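Local coordinates for thiamin pyrophosphokinase family protein (Enterococcus faecalis, PDB 3MEL), which binds thiamine diphosphate and magnesium and probably makes thiamine diphosphate by transferring pyrophosphate from ATP to thiamine, at residues A[44-50]-A[65-71]; A[7-12]-A[32-38]; A[161-167]-A[178-184]; A[123-127]-A[138-142]. All blocks are in the same frame, centred on the assembly; numbering follows the deposited sequence.

Contact 1. Residues A[44-50]-A[65-71]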
# COMPACT_ATOMS: atom_id res chain seq x y z
N GLN A 44 -10.85 25.87 3.16
CA GLN A 44 -12.25 26.19 3.34
C GLN A 44 -12.94 25.23 4.31
O GLN A 44 -14.02 25.54 4.83
CB GLN A 44 -12.96 26.21 1.99
CG GLN A 44 -12.43 27.29 1.07
CD GLN A 44 -12.79 27.02 -0.36
OE1 GLN A 44 -13.77 27.53 -0.88
NE2 GLN A 44 -12.01 26.19 -1.00
N LEU A 45 -12.31 24.08 4.54
CA LEU A 45 -12.82 23.08 5.48
C LEU A 45 -11.65 22.43 6.22
O LEU A 45 -10.76 21.86 5.59
CB LEU A 45 -13.65 22.02 4.74
CG LEU A 45 -14.31 20.89 5.53
CD1 LEU A 45 -15.32 21.43 6.54
CD2 LEU A 45 -14.97 19.88 4.59
N ALA A 46 -11.63 22.56 7.55
CA ALA A 46 -10.56 21.96 8.37
C ALA A 46 -11.09 20.80 9.22
O ALA A 46 -12.05 20.97 9.98
CB ALA A 46 -9.89 23.00 9.22
N VAL A 47 -10.49 19.62 9.08
CA VAL A 47 -11.01 18.41 9.73
C VAL A 47 -9.96 17.58 10.47
O VAL A 47 -8.82 17.42 10.03
CB VAL A 47 -11.72 17.48 8.73
CG1 VAL A 47 -12.77 16.65 9.44
CG2 VAL A 47 -12.37 18.29 7.65
N GLY A 48 -10.36 17.03 11.61
CA GLY A 48 -9.45 16.24 12.41
C GLY A 48 -9.62 16.47 13.89
O GLY A 48 -10.58 17.08 14.31
N ASP A 49 -8.68 15.96 14.68
CA ASP A 49 -8.70 16.15 16.12
C ASP A 49 -7.59 17.12 16.43
O ASP A 49 -7.50 17.69 17.51
CB ASP A 49 -8.52 14.82 16.84
CG ASP A 49 -7.48 13.94 16.18
OD1 ASP A 49 -6.30 14.35 16.13
OD2 ASP A 49 -7.83 12.83 15.72
N PHE A 50 -6.73 17.30 15.43
CA PHE A 50 -5.70 18.32 15.46
C PHE A 50 -4.73 18.14 16.61
O PHE A 50 -4.09 19.10 17.03
CB PHE A 50 -6.32 19.73 15.47
CG PHE A 50 -7.15 20.04 14.24
CD1 PHE A 50 -6.54 20.44 13.08
CD2 PHE A 50 -8.52 19.90 14.26
CE1 PHE A 50 -7.29 20.70 11.96
CE2 PHE A 50 -9.27 20.16 13.13
CZ PHE A 50 -8.65 20.56 11.98
N THR A 65 -9.50 28.93 8.37
CA THR A 65 -10.51 28.10 7.70
C THR A 65 -11.82 28.86 7.65
O THR A 65 -11.98 29.88 8.32
CB THR A 65 -10.75 26.78 8.44
OG1 THR A 65 -11.67 25.97 7.71
CG2 THR A 65 -11.31 27.04 9.83
N GLU A 66 -12.79 28.37 6.88
CA GLU A 66 -14.12 28.94 6.98
C GLU A 66 -15.15 27.97 7.55
O GLU A 66 -16.21 28.40 7.98
CB GLU A 66 -14.60 29.54 5.65
CG GLU A 66 -14.64 28.60 4.47
CD GLU A 66 -15.00 29.34 3.18
OE1 GLU A 66 -14.46 30.45 2.95
OE2 GLU A 66 -15.82 28.81 2.39
N THR A 67 -14.84 26.68 7.55
CA THR A 67 -15.58 25.69 8.34
C THR A 67 -14.60 24.84 9.11
O THR A 67 -13.68 24.24 8.53
CB THR A 67 -16.44 24.75 7.50
OG1 THR A 67 -17.27 25.52 6.64
CG2 THR A 67 -17.33 23.92 8.38
N LEU A 68 -14.79 24.78 10.42
CA LEU A 68 -13.97 23.94 11.28
C LEU A 68 -14.77 22.72 11.74
O LEU A 68 -15.83 22.85 12.36
CB LEU A 68 -13.51 24.73 12.50
CG LEU A 68 -12.60 24.02 13.49
CD1 LEU A 68 -11.34 23.56 12.79
CD2 LEU A 68 -12.27 24.94 14.65
N ILE A 69 -14.27 21.53 11.41
CA ILE A 69 -14.76 20.32 12.06
C ILE A 69 -13.70 19.70 12.96
O ILE A 69 -12.81 19.00 12.50
CB ILE A 69 -15.29 19.32 11.06
CG1 ILE A 69 -16.48 19.92 10.32
CG2 ILE A 69 -15.70 18.06 11.77
CD1 ILE A 69 -17.16 18.98 9.41
N GLN A 70 -13.76 20.02 14.24
CA GLN A 70 -12.86 19.44 15.23
C GLN A 70 -13.52 18.23 15.88
O GLN A 70 -14.61 18.34 16.45
CB GLN A 70 -12.49 20.50 16.26
CG GLN A 70 -11.81 20.00 17.52
CD GLN A 70 -12.21 20.85 18.73
OE1 GLN A 70 -13.05 20.44 19.54
NE2 GLN A 70 -11.64 22.05 18.83
N ALA A 71 -12.89 17.07 15.78
CA ALA A 71 -13.47 15.82 16.27
C ALA A 71 -12.59 15.20 17.35
O ALA A 71 -11.43 15.55 17.47
CB ALA A 71 -13.66 14.85 15.10
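Strands 45-48 and 68-70 run side by side, their axes 4.8 Å apart and 3° from parallel. Backbone hydrogen bonds form the seam. A46 N donates to T67 O (2.8 Å), I69 N to A46 O (2.7 Å), G48 N to I69 O (3.3 Å) and A71 N to G48 O (2.7 Å). A weak bond from T67 N to Q44 O (3.1 Å) precedes them. A46 and G48 thus use both N and O toward the partner, while L45 and V47 turn theirs to strand 26-29. CA-H...O contacts fill in, as from V47 CA to I69 O (3.4 Å). T65 OG1 also donates to T67 O (2.8 Å), so this carbonyl accepts twice.

Apolar contacts lie on both faces. V47 CG1 meets I69 CG2 at 4.0 Å, on the face covered by helix 79-90. On the other face A46 CB and F50 CE2 approach L68 CD1 at 3.9 Å and 4.0 Å, under helix 57-64. G48 has phi/psi of 141/-169, where a side chain would strike the preceding carbonyl.

The carboxylate of D49 forms a salt bridge with K75. D49 also touches the bound thiamine diphosphate and shares a magnesium site with D30. This is a beta-alpha-beta unit with helix 57-64 as the crossover. The magnesium and thiamine diphosphate site, probably the active site, lies at the C-terminal ends of the parallel strands.

Contact 2. Residues A[7-12]-A[32-38]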
# COMPACT_ATOMS: atom_id res chain seq x y z
N VAL A 7 -6.37 17.43 1.78
CA VAL A 7 -4.94 17.40 2.10
C VAL A 7 -4.62 16.79 3.48
O VAL A 7 -4.80 17.41 4.52
CB VAL A 7 -4.32 18.80 1.99
CG1 VAL A 7 -2.82 18.74 2.11
CG2 VAL A 7 -4.72 19.46 0.67
N ALA A 8 -4.15 15.54 3.48
CA ALA A 8 -3.64 14.91 4.68
C ALA A 8 -2.29 15.51 5.05
O ALA A 8 -1.81 16.43 4.39
CB ALA A 8 -3.52 13.43 4.48
N GLY A 9 -1.67 14.96 6.09
CA GLY A 9 -0.52 15.59 6.70
C GLY A 9 0.81 15.18 6.12
O GLY A 9 1.87 15.48 6.68
N GLY A 10 0.76 14.49 4.99
CA GLY A 10 1.96 14.00 4.35
C GLY A 10 2.90 15.14 4.06
O GLY A 10 2.49 16.30 4.08
N ASN A 11 4.16 14.83 3.80
CA ASN A 11 5.08 15.83 3.30
C ASN A 11 4.63 16.25 1.91
O ASN A 11 4.40 15.39 1.04
CB ASN A 11 6.52 15.31 3.29
CG ASN A 11 7.49 16.30 2.65
OD1 ASN A 11 7.13 17.43 2.33
ND2 ASN A 11 8.74 15.88 2.48
N PRO A 12 4.45 17.57 1.70
CA PRO A 12 4.04 18.17 0.41
C PRO A 12 5.03 17.85 -0.71
O PRO A 12 4.68 17.98 -1.89
CB PRO A 12 4.06 19.67 0.72
CG PRO A 12 3.85 19.75 2.18
CD PRO A 12 4.55 18.58 2.76
N GLY A 32 -2.47 18.69 7.44
CA GLY A 32 -2.61 19.10 6.06
C GLY A 32 -3.20 20.50 5.91
O GLY A 32 -3.01 21.15 4.87
N CYS A 33 -3.92 20.94 6.93
CA CYS A 33 -4.43 22.31 7.01
C CYS A 33 -3.29 23.33 6.95
O CYS A 33 -3.40 24.34 6.26
CB CYS A 33 -5.26 22.52 8.27
SG CYS A 33 -6.84 21.61 8.38
N LEU A 34 -2.19 23.08 7.66
CA LEU A 34 -1.05 23.99 7.61
C LEU A 34 -0.33 23.94 6.27
O LEU A 34 0.10 24.97 5.74
CB LEU A 34 -0.07 23.68 8.73
CG LEU A 34 -0.70 23.68 10.13
CD1 LEU A 34 0.11 22.84 11.13
CD2 LEU A 34 -0.93 25.12 10.63
N HIS A 35 -0.21 22.73 5.71
CA HIS A 35 0.45 22.54 4.42
C HIS A 35 -0.21 23.34 3.28
O HIS A 35 0.48 23.87 2.41
CB HIS A 35 0.55 21.05 4.10
CG HIS A 35 1.42 20.30 5.06
ND1 HIS A 35 1.44 18.92 5.14
CD2 HIS A 35 2.29 20.74 6.00
CE1 HIS A 35 2.29 18.55 6.08
NE2 HIS A 35 2.82 19.63 6.62
N LEU A 36 -1.53 23.40 3.31
CA LEU A 36 -2.28 24.23 2.38
C LEU A 36 -1.94 25.72 2.53
O LEU A 36 -1.71 26.40 1.53
CB LEU A 36 -3.77 24.03 2.61
CG LEU A 36 -4.52 23.02 1.75
CD1 LEU A 36 -5.97 22.95 2.18
CD2 LEU A 36 -4.42 23.37 0.28
N LEU A 37 -1.92 26.22 3.76
CA LEU A 37 -1.72 27.65 3.99
C LEU A 37 -0.28 28.05 3.74
O LEU A 37 -0.02 29.15 3.26
CB LEU A 37 -2.13 28.06 5.41
CG LEU A 37 -3.54 27.71 5.89
CD1 LEU A 37 -3.77 28.03 7.38
CD2 LEU A 37 -4.57 28.41 5.01
N GLU A 38 0.66 27.18 4.06
CA GLU A 38 2.06 27.52 3.85
C GLU A 38 2.39 27.39 2.35
O GLU A 38 3.50 27.68 1.91
CB GLU A 38 2.99 26.67 4.72
CG GLU A 38 3.15 25.24 4.25
CD GLU A 38 3.85 24.34 5.27
OE1 GLU A 38 4.02 24.80 6.43
OE2 GLU A 38 4.22 23.19 4.91
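H35 has the most elaborate side-chain setting. Its chi1 is m (-64°), which carries the imidazole from helix 32-37 out to the loop after strand 3-7. P12 CG lies over one face of the ring, 4.0 Å from the centroid and 21° off the normal, a CH-pi contact. G9 O reaches the ring edge, 3.2 Å from H35 CE1, and G10 O is 3.0 Å from the same CE1. G10 O is also 3.0 Å from H35 ND1, at an angle too poor for a hydrogen bond.

The CA-to-CB bond of L36 points sideways, and the side chain then bends to V7. With chi1 between wells (-95°) and chi2 t, L36 CG packs at 3.7 Å on V7 CG2.

At the helix start the backbones touch directly. G32 CA is 3.2 Å from both V7 O and A8 O, and the first is a CA-H...O contact. A CB on G32 would clash with both carbonyls.

The side chain of A8 lies about 5 Å from the bound thiamine diphosphate. Helix 32-37 joins parallel strands 26-29 and 45-48 as a beta-alpha-beta connection and packs across the end of strand 3-7. C33 and L37, one turn apart on the side away from the loop, pack on helix 57-64.

Contact 3. Residues A[161-167]-A[178-184]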
# COMPACT_ATOMS: atom_id res chain seq x y z
N LEU A 161 -8.80 -5.64 -6.03
CA LEU A 161 -8.85 -5.59 -4.59
C LEU A 161 -9.58 -6.82 -4.04
O LEU A 161 -9.41 -7.22 -2.87
CB LEU A 161 -9.51 -4.30 -4.13
CG LEU A 161 -8.78 -3.06 -4.63
CD1 LEU A 161 -9.54 -1.81 -4.23
CD2 LEU A 161 -7.33 -3.04 -4.12
N THR A 162 -10.38 -7.43 -4.92
CA THR A 162 -11.14 -8.60 -4.58
C THR A 162 -11.00 -9.59 -5.70
O THR A 162 -10.56 -9.23 -6.79
CB THR A 162 -12.61 -8.26 -4.53
OG1 THR A 162 -13.03 -7.94 -5.86
CG2 THR A 162 -12.84 -7.08 -3.61
N PRO A 163 -11.41 -10.85 -5.47
CA PRO A 163 -11.46 -11.74 -6.63
C PRO A 163 -12.28 -11.05 -7.73
O PRO A 163 -13.40 -10.60 -7.45
CB PRO A 163 -12.22 -12.96 -6.11
CG PRO A 163 -12.26 -12.83 -4.63
CD PRO A 163 -12.14 -11.39 -4.31
N VAL A 164 -11.74 -10.96 -8.95
CA VAL A 164 -12.46 -10.37 -10.08
C VAL A 164 -12.85 -11.46 -11.10
O VAL A 164 -12.20 -12.49 -11.19
CB VAL A 164 -11.65 -9.22 -10.76
CG1 VAL A 164 -12.06 -9.04 -12.22
CG2 VAL A 164 -11.83 -7.93 -10.01
N GLU A 165 -13.93 -11.23 -11.84
CA GLU A 165 -14.39 -12.18 -12.84
C GLU A 165 -14.45 -11.61 -14.25
O GLU A 165 -14.86 -10.46 -14.45
CB GLU A 165 -15.76 -12.73 -12.46
CG GLU A 165 -15.72 -13.90 -11.51
CD GLU A 165 -17.11 -14.39 -11.16
OE1 GLU A 165 -18.09 -13.76 -11.63
OE2 GLU A 165 -17.23 -15.40 -10.41
N ASN A 166 -14.04 -12.42 -15.23
CA ASN A 166 -14.11 -12.07 -16.65
C ASN A 166 -13.42 -10.74 -16.89
O ASN A 166 -14.04 -9.78 -17.32
CB ASN A 166 -15.57 -12.04 -17.14
CG ASN A 166 -15.69 -11.93 -18.65
OD1 ASN A 166 -14.87 -12.47 -19.40
ND2 ASN A 166 -16.72 -11.23 -19.10
N LEU A 167 -12.12 -10.69 -16.61
CA LEU A 167 -11.37 -9.45 -16.78
C LEU A 167 -10.71 -9.38 -18.14
O LEU A 167 -9.69 -10.05 -18.38
CB LEU A 167 -10.33 -9.28 -15.67
CG LEU A 167 -9.38 -8.09 -15.83
CD1 LEU A 167 -10.16 -6.82 -16.05
CD2 LEU A 167 -8.46 -7.95 -14.66
N ASN A 178 -10.87 -12.30 -20.76
CA ASN A 178 -11.84 -13.18 -20.12
C ASN A 178 -11.24 -13.85 -18.87
O ASN A 178 -11.62 -14.97 -18.50
CB ASN A 178 -12.35 -14.21 -21.12
CG ASN A 178 -13.05 -13.56 -22.31
OD1 ASN A 178 -14.17 -13.06 -22.18
ND2 ASN A 178 -12.39 -13.57 -23.48
N GLN A 179 -10.32 -13.14 -18.24
CA GLN A 179 -9.52 -13.64 -17.13
C GLN A 179 -10.30 -13.74 -15.83
O GLN A 179 -10.88 -12.75 -15.38
CB GLN A 179 -8.34 -12.70 -16.90
CG GLN A 179 -7.38 -13.17 -15.85
CD GLN A 179 -6.71 -14.46 -16.25
OE1 GLN A 179 -5.80 -14.46 -17.08
NE2 GLN A 179 -7.17 -15.57 -15.68
N ASP A 180 -10.31 -14.92 -15.21
CA ASP A 180 -10.80 -15.01 -13.84
C ASP A 180 -9.62 -14.79 -12.90
O ASP A 180 -8.52 -15.29 -13.13
CB ASP A 180 -11.50 -16.34 -13.57
CG ASP A 180 -12.95 -16.34 -14.01
OD1 ASP A 180 -13.40 -15.33 -14.61
OD2 ASP A 180 -13.66 -17.34 -13.77
N VAL A 181 -9.86 -13.98 -11.87
CA VAL A 181 -8.85 -13.60 -10.90
C VAL A 181 -9.39 -14.04 -9.55
O VAL A 181 -10.24 -13.37 -8.98
CB VAL A 181 -8.61 -12.06 -10.92
CG1 VAL A 181 -7.58 -11.64 -9.89
CG2 VAL A 181 -8.16 -11.60 -12.29
N PRO A 182 -8.88 -15.17 -9.03
CA PRO A 182 -9.46 -15.93 -7.91
C PRO A 182 -9.26 -15.28 -6.55
O PRO A 182 -9.93 -15.64 -5.59
CB PRO A 182 -8.69 -17.26 -7.97
CG PRO A 182 -7.77 -17.17 -9.19
CD PRO A 182 -7.58 -15.72 -9.44
N TYR A 183 -8.35 -14.31 -6.47
CA TYR A 183 -8.03 -13.64 -5.22
C TYR A 183 -7.30 -12.34 -5.57
O TYR A 183 -6.86 -12.16 -6.69
CB TYR A 183 -7.15 -14.56 -4.38
CG TYR A 183 -6.03 -15.16 -5.17
CD1 TYR A 183 -4.84 -14.47 -5.35
CD2 TYR A 183 -6.17 -16.40 -5.80
CE1 TYR A 183 -3.82 -15.00 -6.10
CE2 TYR A 183 -5.14 -16.94 -6.56
CZ TYR A 183 -3.97 -16.23 -6.69
OH TYR A 183 -2.93 -16.72 -7.44
N PRO A 184 -7.18 -11.42 -4.61
CA PRO A 184 -6.44 -10.18 -4.86
C PRO A 184 -5.16 -10.35 -5.69
O PRO A 184 -4.27 -11.12 -5.34
CB PRO A 184 -6.12 -9.69 -3.45
CG PRO A 184 -7.28 -10.17 -2.63
CD PRO A 184 -7.78 -11.44 -3.26
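A G1 beta bulge interrupts this antiparallel pair: N166 and L167 both face Q179, and the register slips by one residue. N166 has positive phi (53/62), as is usual at the first position of a G1 bulge. L167 N donates to Q179 O at 2.7 Å, and Q179 N returns a bond to L167 O at 3.2 Å. N166 N lies 3.2 Å from Q179 O at a poor angle and instead donates to the carboxylate of D180, N to OD1 3.0 Å. The side chain of D180 thus satisfies the extra backbone NH.

Beyond the bulge, V164 and V181 form another hydrogen-bonded pair. V181 N to V164 O is 2.9 Å; V164 N to V181 O is 2.8 Å but weak. The two segments are the paired arms of a hairpin-like excursion within the probable thiamine-binding domain, and the chain turns corners at N166 and N178. V164, L167, Q179 and V181 point to one face. There V164 CB meets V181 CB at 4.2 Å and L167 CD2 meets V181 CG2 at 4.4 Å, with I206, C160 and Y187 packing around them.

Prolines close the far end, where P184 CG rests 3.6 Å from L161 O. L161, Y183 and P184 also pack on W114, P119 and F117 of the second subunit, respectively.

Contact 4. Residues A[123-127]-A[138-142]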
# COMPACT_ATOMS: atom_id res chain seq x y z
N GLY A 123 -21.32 4.22 -3.15
CA GLY A 123 -22.12 4.94 -4.12
C GLY A 123 -21.36 6.01 -4.87
O GLY A 123 -21.86 6.55 -5.85
N VAL A 124 -20.16 6.31 -4.41
CA VAL A 124 -19.32 7.28 -5.11
C VAL A 124 -17.88 6.81 -5.35
O VAL A 124 -16.96 7.62 -5.28
CB VAL A 124 -19.31 8.65 -4.38
CG1 VAL A 124 -20.72 9.23 -4.28
CG2 VAL A 124 -18.69 8.54 -2.99
N LEU A 125 -17.66 5.52 -5.65
CA LEU A 125 -16.30 5.03 -5.88
C LEU A 125 -15.66 5.66 -7.10
O LEU A 125 -14.45 5.89 -7.17
CB LEU A 125 -16.26 3.51 -6.02
CG LEU A 125 -17.07 2.81 -7.10
CD1 LEU A 125 -16.33 2.74 -8.40
CD2 LEU A 125 -17.37 1.43 -6.61
N ARG A 126 -16.50 5.93 -8.08
CA ARG A 126 -16.10 6.54 -9.33
C ARG A 126 -15.64 7.98 -9.07
O ARG A 126 -15.01 8.60 -9.90
CB ARG A 126 -17.31 6.49 -10.26
CG ARG A 126 -17.03 6.15 -11.71
CD ARG A 126 -16.22 4.89 -11.87
NE ARG A 126 -14.79 5.15 -11.72
CZ ARG A 126 -14.08 5.95 -12.51
NH1 ARG A 126 -12.78 6.10 -12.29
NH2 ARG A 126 -14.65 6.60 -13.53
N GLN A 127 -15.94 8.49 -7.88
CA GLN A 127 -15.65 9.88 -7.54
C GLN A 127 -14.38 10.08 -6.71
O GLN A 127 -13.97 11.21 -6.48
CB GLN A 127 -16.83 10.50 -6.78
CG GLN A 127 -18.08 10.66 -7.62
CD GLN A 127 -19.17 11.39 -6.89
OE1 GLN A 127 -18.92 12.34 -6.15
NE2 GLN A 127 -20.40 10.96 -7.08
N GLN A 138 -7.53 5.29 -9.17
CA GLN A 138 -8.95 5.44 -9.49
C GLN A 138 -9.67 4.13 -9.20
O GLN A 138 -9.07 3.07 -9.36
CB GLN A 138 -9.13 5.77 -10.97
CG GLN A 138 -9.29 7.25 -11.27
CD GLN A 138 -9.92 7.50 -12.64
OE1 GLN A 138 -9.30 7.30 -13.68
NE2 GLN A 138 -11.18 7.92 -12.63
N TYR A 139 -10.94 4.19 -8.81
CA TYR A 139 -11.67 2.96 -8.48
C TYR A 139 -12.76 2.63 -9.49
O TYR A 139 -13.40 3.52 -10.03
CB TYR A 139 -12.25 3.01 -7.07
CG TYR A 139 -11.19 3.12 -6.01
CD1 TYR A 139 -10.53 2.00 -5.53
CD2 TYR A 139 -10.83 4.35 -5.50
CE1 TYR A 139 -9.55 2.11 -4.56
CE2 TYR A 139 -9.86 4.47 -4.54
CZ TYR A 139 -9.22 3.36 -4.08
OH TYR A 139 -8.25 3.51 -3.15
N TYR A 140 -12.94 1.34 -9.73
CA TYR A 140 -13.96 0.88 -10.66
C TYR A 140 -14.78 -0.30 -10.13
O TYR A 140 -14.22 -1.25 -9.61
CB TYR A 140 -13.33 0.49 -11.98
CG TYR A 140 -12.78 1.65 -12.76
CD1 TYR A 140 -13.59 2.37 -13.62
CD2 TYR A 140 -11.45 2.02 -12.65
CE1 TYR A 140 -13.10 3.43 -14.32
CE2 TYR A 140 -10.95 3.09 -13.35
CZ TYR A 140 -11.77 3.79 -14.19
OH TYR A 140 -11.26 4.85 -14.91
N ALA A 141 -16.09 -0.22 -10.29
CA ALA A 141 -16.95 -1.37 -10.12
C ALA A 141 -17.13 -1.99 -11.50
O ALA A 141 -16.76 -1.39 -12.49
CB ALA A 141 -18.26 -0.96 -9.54
N PRO A 142 -17.72 -3.20 -11.57
CA PRO A 142 -17.87 -3.92 -12.84
C PRO A 142 -18.50 -3.07 -13.95
O PRO A 142 -19.60 -2.54 -13.79
CB PRO A 142 -18.82 -5.06 -12.48
CG PRO A 142 -18.55 -5.32 -11.07
CD PRO A 142 -18.29 -3.97 -10.45
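R126 and L125 bury the largest areas, 89 and 77 Å², and Y139 follows with 50 Å². The two neighbours in the 3-10 turn 125-127 meet the end of strand 135-140 and A141 after it in different ways.

R126 makes the polar contact. Its NE donates to the backbone carbonyl of Y139, NE to O 2.7 Å, with an angle of 162°. This holds the guanidinium against the strand backbone. The same group lies flat on the ring of Y140, with planes 13° apart and centres 3.8 Å apart. The cation-pi contact is off-centre: R126 CZ is 35° off the ring normal. R126 NH1 comes within 3.2 Å of Y140 CZ. The arginine therefore serves a carbonyl in its plane and an aromatic ring over its face.

L125 makes the apolar contact. Its CD1 sits 3.4 Å from Y139 O and 3.5 Å from A141 N, close against the backbone. L125 CD2 touches A141 CB at 3.9 Å, and L125 CB meets Y139 CB at 4.2 Å.

Y139 starts sideways, but its ring leads away from the turn to P116, M205 and strands 128-131 and 206-211. The contact spans the hairpin of strands 128-131 and 135-140. The turn between helix 119-122 and strand 128-131 is thereby held to the C-terminal end of strand 135-140. Y140 packs on V208 of strand 206-211, and its ring meets F199 edge-to-face.

Overall arrangement
From the N terminus, contact 2 comes first. It closes the loop from strand 3-7 through strand 26-29 to helix 32-37. Contact 1 follows, joining strands 45-48 and 68-70 across helix 57-64 at the outer edge of the large sheet. The two touch where C33 SG packs on A46 CB at 3.5 Å. Contact 4 closes the hairpin of strands 128-131 and 135-140, further across that sheet. Contact 3 is last, closing an excursion between strands 155-160 and 185-190. It touches contact 4 through L161 and Y139. None nest or cross; all are in series. Contacts 1 and 3 lie about 40 Å apart, centre to centre, on opposite sides of the chain's centre.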